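Local coordinates for protein lantibiotic dehydratase (Microbispora corallina, PDB 5EHK) that probably uses glutamyl-tRNA to dehydrate serine and threonine residues of the precursor peptide during biosynthesis of the lantibiotic NAI-107, at residues Pro498-Pro510 / Arg521-Ala535. Residues are numbered along the deposited sequence; the frame is centred on the assembly and turned at random.
Sequences PNSLELGVHVVAP and RVVLAPGPGSHHAGA
The carboxylate of Glu502 takes the Ser530 hydroxyl from above its plane, OG donating to OE1 over 2.9 Å, while OE2 accepts from Gly534 N in the type II beta turn His532–Ala535, a bond modelled doubtfully short. At the edge of the His531 ring a water lies in plane, its O 2.7 Å from ND1, and this water donates to Ser500 O; the Trp663 ring meets His531 with the planes at about 60°. Both groups lie beyond the paired part of an antiparallel strand pair, 505-508 of strand 500-508 with 521-524, where the chain following 521-524 comes back alongside the start of 500-508. A short helix, 512-516, lies in the connection. Both segments belong to the part of the chain matching the lantibiotic dehydratase N-terminal family; strand 785-792 flanks 500-508 and strand 685-693 flanks 521-524. The two strand segments run at 147° to each other. His506 and Val523 exchange backbone bonds (His506 N to Val523 O 2.8 Å), as do Val508 and Arg521 (Arg521 N to Val508 O 2.8 Å), and Ala525 N reaches Gly504 O at 2.9 Å. One face carries Val505, Val507, Val522 and Leu524. Here Val505 CG1 lies alongside Leu524 CD1 at 3.5 Å, and its CB meets Val522 CG1; helix 380-395 packs on Val522 and Leu524. On the other face, His506 ND1 is bonded to Ala784 O. After Ala525 the chain loops out through Pro526–Pro528 and returns at Ser530, which pairs with Glu502 through two weak backbone bonds. Ser500 OG accepts from Ala533 N, and its CB packs on Ala533 CB. Glu502 CG stands anti to the carbonyl carbon (chi1 -70°), and the extended chain beyond carries the carboxylate to the turn, where Thr536 OG1 also bonds OE1. Ser530 OG has a second role, accepting from His532 N at 3.1 Å in an ST turn.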
ATOM      1  N   PRO A 498     -28.692   9.198  -3.125  1.00 14.49           N
ATOM      2  CA  PRO A 498     -28.850   8.905  -1.702  1.00 14.76           C
ATOM      3  C   PRO A 498     -30.241   9.284  -1.230  1.00 13.85           C
ATOM      4  O   PRO A 498     -30.896  10.094  -1.897  1.00 15.97           O
ATOM      5  CB  PRO A 498     -27.839   9.842  -1.056  1.00 15.22           C
ATOM      6  CG  PRO A 498     -27.809  11.018  -1.985  1.00 12.23           C
ATOM      7  CD  PRO A 498     -27.927  10.434  -3.356  1.00 12.30           C
ATOM      8  N   ASN A 499     -30.671   8.727  -0.100  1.00 13.86           N
ATOM      9  CA  ASN A 499     -31.945   9.102   0.520  1.00 13.93           C
ATOM     10  C   ASN A 499     -31.993  10.569   0.940  1.00 12.47           C
ATOM     11  O   ASN A 499     -32.947  11.262   0.622  1.00 17.08           O
ATOM     12  CB  ASN A 499     -32.255   8.238   1.739  1.00 10.53           C
ATOM     13  CG  ASN A 499     -32.211   6.754   1.434  1.00 13.50           C
ATOM     14  OD1 ASN A 499     -32.665   6.296   0.381  1.00 10.07           O
ATOM     15  ND2 ASN A 499     -31.693   5.984   2.386  1.00 13.11           N
ATOM     16  N   SER A 500     -30.969  11.055   1.629  1.00 11.31           N
ATOM     17  CA  SER A 500     -30.999  12.438   2.087  1.00 11.01           C
ATOM     18  C   SER A 500     -29.612  13.055   2.368  1.00 12.40           C
ATOM     19  O   SER A 500     -28.598  12.387   2.267  1.00 14.52           O
ATOM     20  CB  SER A 500     -31.929  12.569   3.304  1.00 11.73           C
ATOM     21  OG  SER A 500     -31.368  12.062   4.512  1.00 11.93           O
ATOM     22  N   LEU A 501     -29.577  14.345   2.674  1.00 13.96           N
ATOM     23  CA  LEU A 501     -28.325  15.032   2.980  1.00 17.67           C
ATOM     24  C   LEU A 501     -28.598  16.398   3.627  1.00 16.99           C
ATOM     25  O   LEU A 501     -29.750  16.811   3.714  1.00 17.84           O
ATOM     26  CB  LEU A 501     -27.437  15.177   1.736  1.00 14.72           C
ATOM     27  CG  LEU A 501     -27.939  16.063   0.602  1.00 15.13           C
ATOM     28  CD1 LEU A 501     -26.749  16.756  -0.022  1.00 12.21           C
ATOM     29  CD2 LEU A 501     -28.730  15.255  -0.445  1.00 13.21           C
ATOM     30  N   GLU A 502     -27.547  17.058   4.114  1.00 12.58           N
ATOM     31  CA  GLU A 502     -27.655  18.376   4.724  1.00 14.56           C
ATOM     32  C   GLU A 502     -26.470  19.216   4.309  1.00 17.83           C
ATOM     33  O   GLU A 502     -25.336  18.806   4.503  1.00 24.14           O
ATOM     34  CB  GLU A 502     -27.717  18.269   6.260  1.00 16.12           C
ATOM     35  CG  GLU A 502     -29.038  17.659   6.760  1.00 17.25           C
ATOM     36  CD  GLU A 502     -29.125  17.483   8.273  1.00 18.84           C
ATOM     37  OE1 GLU A 502     -28.071  17.344   8.952  1.00 17.77           O
ATOM     38  OE2 GLU A 502     -30.271  17.468   8.778  1.00 16.01           O
ATOM     39  N   LEU A 503     -26.728  20.373   3.708  1.00 16.40           N
ATOM     40  CA  LEU A 503     -25.678  21.322   3.377  1.00 16.01           C
ATOM     41  C   LEU A 503     -25.870  22.483   4.329  1.00 18.33           C
ATOM     42  O   LEU A 503     -26.994  22.878   4.622  1.00 21.40           O
ATOM     43  CB  LEU A 503     -25.793  21.784   1.916  1.00 15.49           C
ATOM     44  CG  LEU A 503     -25.722  20.662   0.874  1.00 20.67           C
ATOM     45  CD1 LEU A 503     -26.051  21.138  -0.534  1.00 13.16           C
ATOM     46  CD2 LEU A 503     -24.341  19.983   0.914  1.00 15.71           C
ATOM     47  N   GLY A 504     -24.783  23.016   4.853  1.00 19.94           N
ATOM     48  CA  GLY A 504     -24.877  24.217   5.653  1.00 23.77           C
ATOM     49  C   GLY A 504     -24.348  25.296   4.756  1.00 22.82           C
ATOM     50  O   GLY A 504     -23.323  25.082   4.131  1.00 23.28           O
ATOM     51  N   VAL A 505     -25.039  26.425   4.649  1.00 25.45           N
ATOM     52  CA  VAL A 505     -24.579  27.488   3.752  1.00 28.13           C
ATOM     53  C   VAL A 505     -24.728  28.888   4.315  1.00 29.47           C
ATOM     54  O   VAL A 505     -25.480  29.116   5.261  1.00 31.84           O
ATOM     55  CB  VAL A 505     -25.257  27.447   2.360  1.00 27.65           C
ATOM     56  CG1 VAL A 505     -24.877  26.179   1.575  1.00 23.91           C
ATOM     57  CG2 VAL A 505     -26.755  27.613   2.492  1.00 25.10           C
ATOM     58  N   HIS A 506     -23.968  29.808   3.729  1.00 28.08           N
ATOM     59  CA  HIS A 506     -24.180  31.230   3.901  1.00 31.04           C
ATOM     60  C   HIS A 506     -24.966  31.689   2.679  1.00 30.79           C
ATOM     61  O   HIS A 506     -24.639  31.321   1.537  1.00 27.65           O
ATOM     62  CB  HIS A 506     -22.847  31.975   3.881  1.00 33.77           C
ATOM     63  CG  HIS A 506     -21.950  31.677   5.043  1.00 39.07           C
ATOM     64  ND1 HIS A 506     -22.372  31.747   6.353  1.00 37.42           N
ATOM     65  CD2 HIS A 506     -20.635  31.347   5.087  1.00 37.82           C
ATOM     66  CE1 HIS A 506     -21.360  31.458   7.153  1.00 40.72           C
ATOM     67  NE2 HIS A 506     -20.294  31.211   6.411  1.00 41.46           N
ATOM     68  N   VAL A 507     -26.007  32.486   2.912  1.00 35.01           N
ATOM     69  CA  VAL A 507     -26.679  33.193   1.826  1.00 30.29           C
ATOM     70  C   VAL A 507     -26.391  34.667   1.986  1.00 30.46           C
ATOM     71  O   VAL A 507     -26.626  35.226   3.056  1.00 34.18           O
ATOM     72  CB  VAL A 507     -28.188  32.974   1.829  1.00 30.51           C
ATOM     73  CG1 VAL A 507     -28.803  33.728   0.670  1.00 38.00           C
ATOM     74  CG2 VAL A 507     -28.510  31.500   1.720  1.00 28.28           C
ATOM     75  N   VAL A 508     -25.849  35.291   0.946  1.00 28.82           N
ATOM     76  CA  VAL A 508     -25.508  36.718   1.015  1.00 34.10           C
ATOM     77  C   VAL A 508     -26.027  37.554  -0.164  1.00 33.67           C
ATOM     78  O   VAL A 508     -26.175  37.065  -1.287  1.00 27.14           O
ATOM     79  CB  VAL A 508     -24.007  36.953   1.184  1.00 26.35           C
ATOM     80  CG1 VAL A 508     -23.580  36.616   2.588  1.00 23.62           C
ATOM     81  CG2 VAL A 508     -23.241  36.161   0.141  1.00 25.89           C
ATOM     82  N   ALA A 509     -26.308  38.822   0.122  1.00 35.49           N
ATOM     83  CA  ALA A 509     -26.906  39.742  -0.849  1.00 38.42           C
ATOM     84  C   ALA A 509     -26.673  41.152  -0.344  1.00 31.57           C
ATOM     85  O   ALA A 509     -26.376  41.336   0.826  1.00 30.80           O
ATOM     86  CB  ALA A 509     -28.406  39.461  -0.996  1.00 40.93           C
ATOM     87  N   PRO A 510     -26.794  42.156  -1.222  1.00 42.78           N
ATOM     88  CA  PRO A 510     -26.690  43.565  -0.791  1.00 40.87           C
ATOM     89  C   PRO A 510     -27.855  44.028   0.114  1.00 38.42           C
ATOM     90  O   PRO A 510     -27.672  44.847   1.035  1.00 34.46           O
ATOM     91  CB  PRO A 510     -26.689  44.333  -2.110  1.00 33.76           C
ATOM     92  CG  PRO A 510     -26.317  43.320  -3.158  1.00 36.70           C
ATOM     93  CD  PRO A 510     -26.865  42.025  -2.687  1.00 41.67           C
ATOM     94  N   ARG A 521     -25.561  35.413  -3.400  1.00 35.11           N
ATOM     95  CA  ARG A 521     -24.637  34.310  -3.531  1.00 32.69           C
ATOM     96  C   ARG A 521     -24.982  33.272  -2.474  1.00 28.78           C
ATOM     97  O   ARG A 521     -25.319  33.630  -1.348  1.00 30.71           O
ATOM     98  CB  ARG A 521     -23.198  34.808  -3.354  1.00 32.02           C
ATOM     99  CG  ARG A 521     -22.351  34.746  -4.623  1.00 28.10           C
ATOM    100  CD  ARG A 521     -23.000  35.507  -5.739  1.00 37.71           C
ATOM    101  NE  ARG A 521     -22.082  35.827  -6.826  1.00 46.88           N
ATOM    102  CZ  ARG A 521     -22.449  36.443  -7.946  1.00 44.79           C
ATOM    103  NH1 ARG A 521     -23.709  36.806  -8.111  1.00 42.49           N
ATOM    104  NH2 ARG A 521     -21.561  36.712  -8.893  1.00 47.63           N
ATOM    105  N   VAL A 522     -24.938  31.992  -2.835  1.00 30.43           N
ATOM    106  CA  VAL A 522     -24.945  30.931  -1.812  1.00 32.30           C
ATOM    107  C   VAL A 522     -23.528  30.377  -1.615  1.00 27.18           C
ATOM    108  O   VAL A 522     -22.897  29.902  -2.570  1.00 23.95           O
ATOM    109  CB  VAL A 522     -25.844  29.755  -2.188  1.00 30.51           C
ATOM    110  CG1 VAL A 522     -25.815  28.703  -1.066  1.00 25.40           C
ATOM    111  CG2 VAL A 522     -27.244  30.229  -2.438  1.00 20.98           C
ATOM    112  N   VAL A 523     -23.019  30.448  -0.395  1.00 22.69           N
ATOM    113  CA  VAL A 523     -21.659  29.987  -0.143  1.00 24.04           C
ATOM    114  C   VAL A 523     -21.683  28.724   0.741  1.00 30.69           C
ATOM    115  O   VAL A 523     -22.165  28.770   1.881  1.00 29.74           O
ATOM    116  CB  VAL A 523     -20.823  31.102   0.503  1.00 23.77           C
ATOM    117  CG1 VAL A 523     -19.409  30.613   0.846  1.00 29.81           C
ATOM    118  CG2 VAL A 523     -20.760  32.285  -0.427  1.00 23.26           C
ATOM    119  N   LEU A 524     -21.220  27.590   0.205  1.00 24.48           N
ATOM    120  CA  LEU A 524     -21.191  26.352   0.992  1.00 29.75           C
ATOM    121  C   LEU A 524     -20.262  26.545   2.172  1.00 26.03           C
ATOM    122  O   LEU A 524     -19.105  26.897   1.997  1.00 36.13           O
ATOM    123  CB  LEU A 524     -20.720  25.171   0.154  1.00 26.79           C
ATOM    124  CG  LEU A 524     -21.785  24.388  -0.613  1.00 24.46           C
ATOM    125  CD1 LEU A 524     -22.890  25.296  -1.145  1.00 21.25           C
ATOM    126  CD2 LEU A 524     -21.131  23.659  -1.776  1.00 22.71           C
ATOM    127  N   ALA A 525     -20.778  26.327   3.373  1.00 30.46           N
ATOM    128  CA  ALA A 525     -20.061  26.691   4.586  1.00 33.55           C
ATOM    129  C   ALA A 525     -18.946  25.700   4.868  1.00 44.23           C
ATOM    130  O   ALA A 525     -19.023  24.548   4.445  1.00 41.02           O
ATOM    131  CB  ALA A 525     -21.022  26.771   5.755  1.00 33.72           C
ATOM    132  N   PRO A 526     -17.908  26.138   5.601  1.00 53.63           N
ATOM    133  CA  PRO A 526     -16.895  25.172   6.050  1.00 55.75           C
ATOM    134  C   PRO A 526     -17.470  24.243   7.122  1.00 53.54           C
ATOM    135  O   PRO A 526     -18.443  24.583   7.790  1.00 57.43           O
ATOM    136  CB  PRO A 526     -15.798  26.064   6.641  1.00 54.25           C
ATOM    137  CG  PRO A 526     -16.525  27.302   7.085  1.00 53.02           C
ATOM    138  CD  PRO A 526     -17.615  27.508   6.060  1.00 48.82           C
ATOM    139  N   GLY A 527     -16.877  23.069   7.269  1.00 53.46           N
ATOM    140  CA  GLY A 527     -17.353  22.083   8.219  1.00 58.06           C
ATOM    141  C   GLY A 527     -17.926  20.906   7.452  1.00 62.65           C
ATOM    142  O   GLY A 527     -18.161  21.025   6.245  1.00 58.92           O
ATOM    143  N   PRO A 528     -18.147  19.767   8.136  1.00 61.83           N
ATOM    144  CA  PRO A 528     -18.759  18.603   7.484  1.00 59.43           C
ATOM    145  C   PRO A 528     -20.273  18.729   7.293  1.00 62.08           C
ATOM    146  O   PRO A 528     -20.971  19.366   8.098  1.00 56.18           O
ATOM    147  CB  PRO A 528     -18.434  17.452   8.444  1.00 55.28           C
ATOM    148  CG  PRO A 528     -18.321  18.096   9.772  1.00 58.41           C
ATOM    149  CD  PRO A 528     -17.731  19.467   9.519  1.00 64.05           C
ATOM    150  N   GLY A 529     -20.764  18.147   6.201  1.00 58.90           N
ATOM    151  CA  GLY A 529     -22.192  18.012   5.981  1.00 44.80           C
ATOM    152  C   GLY A 529     -22.651  16.706   6.609  1.00 44.78           C
ATOM    153  O   GLY A 529     -21.890  16.045   7.336  1.00 49.01           O
ATOM    154  N   SER A 530     -23.873  16.302   6.290  1.00 26.29           N
ATOM    155  CA  SER A 530     -24.425  15.091   6.849  1.00 19.69           C
ATOM    156  C   SER A 530     -25.031  14.214   5.753  1.00 22.27           C
ATOM    157  O   SER A 530     -25.191  14.660   4.609  1.00 20.07           O
ATOM    158  CB  SER A 530     -25.460  15.447   7.903  1.00 17.27           C
ATOM    159  OG  SER A 530     -26.759  15.268   7.388  1.00 16.50           O
ATOM    160  N   HIS A 531     -25.337  12.959   6.072  1.00 14.95           N
ATOM    161  CA  HIS A 531     -25.986  12.124   5.084  1.00 12.46           C
ATOM    162  C   HIS A 531     -27.413  11.779   5.485  1.00 14.35           C
ATOM    163  O   HIS A 531     -28.050  10.902   4.890  1.00 14.48           O
ATOM    164  CB  HIS A 531     -25.154  10.876   4.847  1.00 15.13           C
ATOM    165  CG  HIS A 531     -23.864  11.165   4.152  1.00 21.59           C
ATOM    166  ND1 HIS A 531     -23.808  11.655   2.861  1.00 23.57           N
ATOM    167  CD2 HIS A 531     -22.582  11.083   4.580  1.00 16.43           C
ATOM    168  CE1 HIS A 531     -22.545  11.846   2.519  1.00 19.59           C
ATOM    169  NE2 HIS A 531     -21.783  11.514   3.546  1.00 23.29           N
ATOM    170  N   HIS A 532     -27.943  12.527   6.450  1.00 15.94           N
ATOM    171  CA  HIS A 532     -29.303  12.304   6.944  1.00 15.63           C
ATOM    172  C   HIS A 532     -30.109  13.592   7.119  1.00 14.57           C
ATOM    173  O   HIS A 532     -29.738  14.462   7.902  1.00 18.35           O
ATOM    174  CB  HIS A 532     -29.249  11.595   8.286  1.00 13.81           C
ATOM    175  CG  HIS A 532     -30.595  11.286   8.848  1.00 12.80           C
ATOM    176  ND1 HIS A 532     -31.343  10.205   8.429  1.00 11.51           N
ATOM    177  CD2 HIS A 532     -31.344  11.932   9.770  1.00 12.83           C
ATOM    178  CE1 HIS A 532     -32.483  10.181   9.096  1.00 13.75           C
ATOM    179  NE2 HIS A 532     -32.512  11.221   9.911  1.00 14.79           N
ATOM    180  N   ALA A 533     -31.203  13.731   6.388  1.00 12.79           N
ATOM    181  CA  ALA A 533     -32.098  14.884   6.591  1.00 13.85           C
ATOM    182  C   ALA A 533     -32.615  14.932   8.029  1.00 15.33           C
ATOM    183  O   ALA A 533     -33.320  14.016   8.458  1.00 19.12           O
ATOM    184  CB  ALA A 533     -33.261  14.814   5.637  1.00 11.72           C
ATOM    185  N   GLY A 534     -32.220  15.941   8.801  1.00 12.95           N
ATOM    186  CA  GLY A 534     -32.652  16.007  10.192  1.00 17.38           C
ATOM    187  C   GLY A 534     -31.547  15.814  11.242  1.00 23.62           C
ATOM    188  O   GLY A 534     -31.736  16.122  12.434  1.00 20.87           O
ATOM    189  N   ALA A 535     -30.390  15.305  10.809  1.00 17.39           N
ATOM    190  CA  ALA A 535     -29.322  14.987  11.743  1.00 16.95           C
ATOM    191  C   ALA A 535     -28.819  16.228  12.467  1.00 19.61           C
ATOM    192  O   ALA A 535     -28.639  16.203  13.687  1.00 15.41           O
ATOM    193  CB  ALA A 535     -28.176  14.300  11.021  1.00 17.96           C
TER
HETATM  194  O   HOH W   1     -26.059  11.493   1.353  1.00 16.38           O